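SnoaL-like domain-containing protein (PDB 2RFR) is of unknown function but adopts an NTF2-like, cystatin-like fold of the SnoaL-like family and assembles as a trimer. Local coordinates at residues L12-L15 against E16-E20; G29-D33 against S34-E38; F106-S110 against G111-S115. All coordinates share one frame; numbering follows the deposited sequence.

Interaction 1: residues L12-L15 against E16-E20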
# COMPACT_ATOMS: atom_id res chain seq x y z
N LEU A 12 12.55 -11.98 -14.85
CA LEU A 12 12.99 -10.72 -14.28
C LEU A 12 12.26 -9.56 -14.95
O LEU A 12 11.83 -8.61 -14.29
CB LEU A 12 14.49 -10.58 -14.43
CG LEU A 12 15.13 -9.32 -13.91
CD1 LEU A 12 14.79 -9.18 -12.42
CD2 LEU A 12 16.64 -9.38 -14.16
N ARG A 13 12.12 -9.58 -16.26
CA ARG A 13 11.42 -8.53 -16.96
C ARG A 13 10.00 -8.36 -16.47
O ARG A 13 9.52 -7.25 -16.34
CB ARG A 13 11.48 -8.79 -18.46
CG ARG A 13 10.94 -7.59 -19.29
CD ARG A 13 11.17 -7.85 -20.75
NE ARG A 13 10.93 -6.72 -21.67
CZ ARG A 13 9.94 -6.67 -22.52
NH1 ARG A 13 8.98 -7.59 -22.49
NH2 ARG A 13 9.91 -5.68 -23.41
N LEU A 14 9.34 -9.48 -16.20
CA LEU A 14 7.98 -9.43 -15.68
C LEU A 14 7.93 -8.77 -14.32
O LEU A 14 7.06 -7.96 -14.05
CB LEU A 14 7.39 -10.84 -15.64
CG LEU A 14 5.95 -10.89 -15.18
CD1 LEU A 14 5.08 -9.90 -15.99
CD2 LEU A 14 5.35 -12.31 -15.27
N LEU A 15 8.86 -9.09 -13.43
CA LEU A 15 8.95 -8.42 -12.13
C LEU A 15 9.22 -6.96 -12.31
O LEU A 15 8.65 -6.13 -11.60
CB LEU A 15 9.99 -9.06 -11.22
CG LEU A 15 9.66 -10.40 -10.59
CD1 LEU A 15 10.85 -10.75 -9.72
CD2 LEU A 15 8.42 -10.31 -9.75
N GLU A 16 10.12 -6.61 -13.23
CA GLU A 16 10.40 -5.20 -13.49
C GLU A 16 9.18 -4.45 -13.99
O GLU A 16 8.94 -3.32 -13.62
CB GLU A 16 11.58 -5.05 -14.47
CG GLU A 16 12.90 -5.48 -13.85
CD GLU A 16 14.00 -5.58 -14.89
OE1 GLU A 16 13.75 -5.91 -16.05
OE2 GLU A 16 15.19 -5.35 -14.56
N ASP A 17 8.43 -5.08 -14.86
CA ASP A 17 7.21 -4.48 -15.42
C ASP A 17 6.24 -4.18 -14.27
O ASP A 17 5.70 -3.07 -14.18
CB ASP A 17 6.55 -5.47 -16.40
CG ASP A 17 7.27 -5.62 -17.71
OD1 ASP A 17 8.07 -4.76 -18.10
OD2 ASP A 17 6.92 -6.62 -18.37
N ARG A 18 6.01 -5.15 -13.39
CA ARG A 18 5.07 -4.98 -12.31
C ARG A 18 5.54 -3.91 -11.35
O ARG A 18 4.73 -3.10 -10.88
CB ARG A 18 4.91 -6.30 -11.58
CG ARG A 18 4.22 -7.36 -12.42
CD ARG A 18 4.19 -8.74 -11.72
NE ARG A 18 3.45 -8.66 -10.49
CZ ARG A 18 2.11 -8.65 -10.44
NH1 ARG A 18 1.41 -8.85 -11.52
NH2 ARG A 18 1.48 -8.52 -9.29
N GLU A 19 6.83 -3.85 -11.07
CA GLU A 19 7.35 -2.87 -10.15
C GLU A 19 7.25 -1.47 -10.76
O GLU A 19 6.98 -0.48 -10.05
CB GLU A 19 8.75 -3.29 -9.69
CG GLU A 19 9.52 -2.30 -8.91
CD GLU A 19 8.93 -2.01 -7.61
OE1 GLU A 19 8.12 -2.77 -7.12
OE2 GLU A 19 9.39 -1.02 -7.05
N GLU A 20 7.47 -1.34 -12.07
CA GLU A 20 7.32 -0.05 -12.75
C GLU A 20 5.91 0.44 -12.72
O GLU A 20 5.69 1.64 -12.48
CB GLU A 20 7.77 -0.15 -14.20
CG GLU A 20 8.74 0.79 -14.71
CD GLU A 20 9.10 0.61 -16.17
OE1 GLU A 20 9.76 -0.38 -16.55
OE2 GLU A 20 8.68 1.50 -16.91
O HOH W 1 7.70 -8.77 -19.92
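Glu16, Asp17, Arg18 and Glu19 each send their backbone N-H to the carbonyl four residues earlier, at Leu12, Arg13, Leu14 and Leu15, two unbroken turns of alpha helix in which the Glu16 N to Leu12 O bond is 2.8 Å long and close to straight (164° at the hydrogen). The side chains meet along the helix surface. With its CG anti to the carbonyl carbon (chi1 -68°) and the chain extended beyond it, Glu16 folds back over the preceding turn; its CG rests 3.3 Å from Leu12 O, and its carboxylate carbon CD lies 4.0 Å from Leu12 CG, the two side chains crossing at a slant. The same first torsion in Asp17 tucks its carboxylate against the peptide carbonyl of Arg13, both oxygens 3.4 Å from Arg13 O. None of these three oxygens can donate to another; instead a water donates to Asp17 OD2 at 2.8 Å and accepts a weak bond of 3.1 Å from Arg13 NH1, while Arg127 forms a salt bridge to OD1 and Trp132 NE1 a hydrogen bond to the same oxygen. Arg18 lays its CG 3.3 Å from Leu14 O, then bends at chi3 (62°), which carries the guanidinium off the helix. These turns belong to the long helix 5-33. Asp17 and Arg18 lean on Val92 of strand 81-93, and Arg18 NH1 also bonds Val90 O there. Another side of the helix joins the trimer: Leu12 and Leu15 pack on Leu15 of the second subunit, Glu16 pairs with Arg11 and Glu19, in one of its two conformers, with Arg18 and Arg22 of that subunit, and Arg18 in turn reaches Glu19 and Glu23 of the third, so helix 5-33 lies between strand 81-93 and its counterparts in both neighbouring subunits.

Interaction 2: residues G29-D33 against S34-E38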
# COMPACT_ATOMS: atom_id res chain seq x y z
N GLY A 29 -0.21 10.16 -6.13
CA GLY A 29 -0.68 10.93 -4.99
C GLY A 29 0.34 11.98 -4.54
O GLY A 29 -0.01 13.14 -4.38
N PRO A 30 1.62 11.61 -4.36
CA PRO A 30 2.65 12.61 -4.05
C PRO A 30 2.69 13.73 -5.06
O PRO A 30 2.82 14.90 -4.67
CB PRO A 30 3.92 11.78 -3.97
CG PRO A 30 3.39 10.43 -3.47
CD PRO A 30 2.13 10.23 -4.22
N LEU A 31 2.60 13.42 -6.35
CA LEU A 31 2.63 14.48 -7.37
C LEU A 31 1.42 15.35 -7.30
O LEU A 31 1.50 16.58 -7.39
CB LEU A 31 2.84 13.88 -8.74
CG LEU A 31 4.14 13.22 -9.03
CD1 LEU A 31 4.12 12.42 -10.33
CD2 LEU A 31 5.23 14.23 -9.10
N ALA A 32 0.25 14.76 -7.06
CA ALA A 32 -0.99 15.55 -6.95
C ALA A 32 -0.94 16.44 -5.75
O ALA A 32 -1.29 17.62 -5.81
CB ALA A 32 -2.20 14.60 -6.89
N ASP A 33 -0.51 15.90 -4.62
CA ASP A 33 -0.54 16.64 -3.35
C ASP A 33 0.49 17.76 -3.30
O ASP A 33 0.31 18.69 -2.56
CB ASP A 33 -0.40 15.64 -2.20
CG ASP A 33 -1.65 14.83 -2.03
OD1 ASP A 33 -2.74 15.34 -2.36
OD2 ASP A 33 -1.54 13.68 -1.53
N SER A 34 1.58 17.64 -4.08
CA SER A 34 2.58 18.71 -4.19
C SER A 34 2.29 19.65 -5.33
O SER A 34 3.01 20.60 -5.54
CB SER A 34 3.96 18.10 -4.32
OG SER A 34 4.12 17.34 -5.51
N GLY A 35 1.23 19.41 -6.09
CA GLY A 35 0.88 20.28 -7.19
C GLY A 35 1.75 20.19 -8.42
O GLY A 35 1.83 21.16 -9.17
N ASP A 36 2.40 19.06 -8.61
CA ASP A 36 3.33 18.93 -9.73
C ASP A 36 2.55 18.43 -10.95
O ASP A 36 2.58 17.26 -11.33
CB ASP A 36 4.45 18.00 -9.38
CG ASP A 36 5.62 18.06 -10.43
OD1 ASP A 36 5.44 18.53 -11.63
OD2 ASP A 36 6.72 17.63 -10.03
N ALA A 37 1.78 19.35 -11.52
CA ALA A 37 0.84 19.01 -12.57
C ALA A 37 1.49 18.41 -13.81
O ALA A 37 1.00 17.42 -14.39
CB ALA A 37 0.07 20.27 -12.99
N GLU A 38 2.60 19.00 -14.23
CA GLU A 38 3.29 18.47 -15.41
C GLU A 38 3.76 17.04 -15.20
O GLU A 38 3.53 16.18 -16.03
CB GLU A 38 4.51 19.38 -15.69
CG GLU A 38 5.32 19.00 -16.91
CD GLU A 38 6.46 19.95 -17.12
OE1 GLU A 38 7.54 19.76 -16.50
OE2 GLU A 38 6.24 20.91 -17.87
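Ser34 grips the carbonyl of Pro30 twice, through its backbone N at 3.1 Å and its hydroxyl OG at 2.9 Å from Pro30 O. The two donors arrive from opposite faces of the carbonyl plane, and the hydroxyl gets there because OG sits between the backbone N and the carbonyl carbon (chi1 64°), turned back towards the helix. An alanine here would keep the backbone bond but would probably leave Pro30 O without its second donor and weaken the hold on this last turn. Two more backbone bonds close the helix end: Asp36 N reaches back to Leu31 O at 2.9 Å, and Gly35 N meets Ala32 O at 3.1 Å from above the carbonyl plane. With Gly35 at positive phi (74°), this is a Schellman motif ending helix 5-33. The chain then turns straight into helix 37-41, whose N-cap is Asp36; its OD1 accepts from the backbone N of Ala39. Van der Waals contact across the turn is carried by Leu31, which runs alongside Asp36 and points the same way, its CD2 3.9 Å from Asp36 CB and 3.8 Å from the carboxylate oxygen OD2. Beyond the turn, Leu31 packs on Ala39 and Leu40, while Ala32 touches Leu40 as well as Ile68 of helix 61-69. Among the charged and polar ends, the buried carboxylate of Asp33 is held by two imidazoles: His83 ND1 meets OD1, and His102 of the second subunit meets OD2.

Interaction 3: residues F106-S110 against G111-S115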
# COMPACT_ATOMS: atom_id res chain seq x y z
N PHE A 106 -8.16 12.18 1.68
CA PHE A 106 -8.27 12.75 3.00
C PHE A 106 -8.23 14.27 2.90
O PHE A 106 -7.47 14.81 2.12
CB PHE A 106 -7.16 12.26 3.93
CG PHE A 106 -7.23 10.79 4.24
CD1 PHE A 106 -8.02 10.32 5.30
CD2 PHE A 106 -6.53 9.86 3.47
CE1 PHE A 106 -8.09 8.97 5.52
CE2 PHE A 106 -6.59 8.52 3.72
CZ PHE A 106 -7.37 8.07 4.76
N ARG A 107 -9.06 14.96 3.67
CA ARG A 107 -9.12 16.39 3.67
C ARG A 107 -9.15 16.88 5.09
O ARG A 107 -9.87 16.34 5.94
CB ARG A 107 -10.40 16.84 2.95
CG ARG A 107 -10.59 18.36 2.82
CD ARG A 107 -11.97 18.64 2.25
NE ARG A 107 -12.21 20.08 2.15
CZ ARG A 107 -13.37 20.67 2.26
NH1 ARG A 107 -14.48 19.98 2.41
NH2 ARG A 107 -13.44 21.97 2.22
N CYS A 108 -8.39 17.96 5.35
CA CYS A 108 -8.44 18.64 6.64
C CYS A 108 -9.51 19.68 6.60
O CYS A 108 -9.48 20.54 5.70
CB CYS A 108 -7.05 19.21 6.94
SG CYS A 108 -6.90 19.99 8.54
N VAL A 109 -10.46 19.61 7.53
CA VAL A 109 -11.54 20.59 7.67
C VAL A 109 -11.58 21.02 9.11
O VAL A 109 -11.70 20.21 10.01
CB VAL A 109 -12.89 20.05 7.20
CG1 VAL A 109 -14.03 21.10 7.44
CG2 VAL A 109 -12.86 19.61 5.71
N SER A 110 -11.47 22.31 9.33
CA SER A 110 -11.58 22.85 10.69
C SER A 110 -10.62 22.14 11.67
O SER A 110 -10.98 21.87 12.80
CB SER A 110 -13.00 22.83 11.23
OG SER A 110 -13.83 23.59 10.35
N GLY A 111 -9.40 21.88 11.22
CA GLY A 111 -8.36 21.33 12.08
C GLY A 111 -8.49 19.88 12.39
O GLY A 111 -7.67 19.37 13.18
N THR A 112 -9.42 19.15 11.74
CA THR A 112 -9.51 17.71 11.91
C THR A 112 -9.54 17.08 10.51
O THR A 112 -9.72 17.74 9.52
CB THR A 112 -10.63 17.27 12.76
OG1 THR A 112 -11.83 17.68 12.16
CG2 THR A 112 -10.58 17.80 14.18
N PHE A 113 -9.30 15.78 10.46
CA PHE A 113 -9.11 15.08 9.20
C PHE A 113 -10.29 14.15 8.98
O PHE A 113 -10.83 13.53 9.91
CB PHE A 113 -7.81 14.26 9.27
CG PHE A 113 -6.59 15.14 9.49
CD1 PHE A 113 -6.00 15.82 8.47
CD2 PHE A 113 -6.08 15.29 10.74
CE1 PHE A 113 -4.91 16.57 8.72
CE2 PHE A 113 -4.99 16.11 11.01
CZ PHE A 113 -4.43 16.76 9.96
N GLY A 114 -10.70 14.03 7.72
CA GLY A 114 -11.77 13.15 7.29
C GLY A 114 -11.50 12.60 5.90
O GLY A 114 -10.60 13.02 5.20
N SER A 115 -12.42 11.74 5.51
CA SER A 115 -12.38 11.04 4.24
C SER A 115 -13.35 11.72 3.30
O SER A 115 -14.55 11.55 3.43
CB SER A 115 -12.74 9.59 4.43
OG SER A 115 -11.74 8.95 5.20
O HOH W 2 -14.09 18.94 10.33
O HOH W 3 -12.86 19.95 13.55
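Arg107 and Gly114 exchange two backbone bonds, Arg107 N to Gly114 O at 2.9 Å and Gly114 N to Arg107 O at 3.0 Å. Together with a second such pair, Val109 and Thr112, they form the end of the antiparallel beta hairpin made by strands 96-109 and 112-128. Val109 N to Thr112 O is short, 2.8 Å, and runs nearly along the carbonyl direction; Thr112 N approaches Val109 O from above its plane instead. Between them Ser110 and Gly111, both at positive phi, make a type I' turn. Two waters brace this tip: one donates to Val109 O, the other to Ser110 O, and each also hydrogen-bonds Thr112 OG1. Arg107 stretches out fully from the same face as Val109 and Thr112 to a salt bridge with Asp79, and Val109 CG2 sits 3.4 Å above its guanidinium plane, offset toward the rim. The non-hydrogen-bonded pairs Phe106 with Ser115 and Cys108 with Phe113 put their side chains on the other face, where the hairpin meets other subunits: Phe106 lies on Ser115 of the second subunit, Cys108 on its Leu142 and Phe113 on its Val118, while Ser115 packs on Phe106 of the third. Within the hairpin, SG of Cys108, anti to the backbone N (chi1 -176°), is set near the Phe113 ring and makes an oblique sulfur-aromatic contact, 4.4 Å from the ring centroid. Cys108 CB touches the same ring, 3.8 Å from Phe113 CE1.

How the interactions relate
Along the chain the three contacts follow in series. Interactions 1 and 2 share helix 5-33: the first lies toward its N-terminal end, the second where it ends and passes into helix 37-41, their centres 25 Å apart. Interaction 3 comes much later, at the tip of the hairpin in the mixed sheet; its centre is 19 Å from that of interaction 2, with nearest atoms about 7 Å apart, and 37 Å from that of interaction 1, on the opposite side of the chain's centre. None touches another, yet all three reach the second subunit, so the trimer interface extends from the long helix to the hairpin end of this NTF2-like fold.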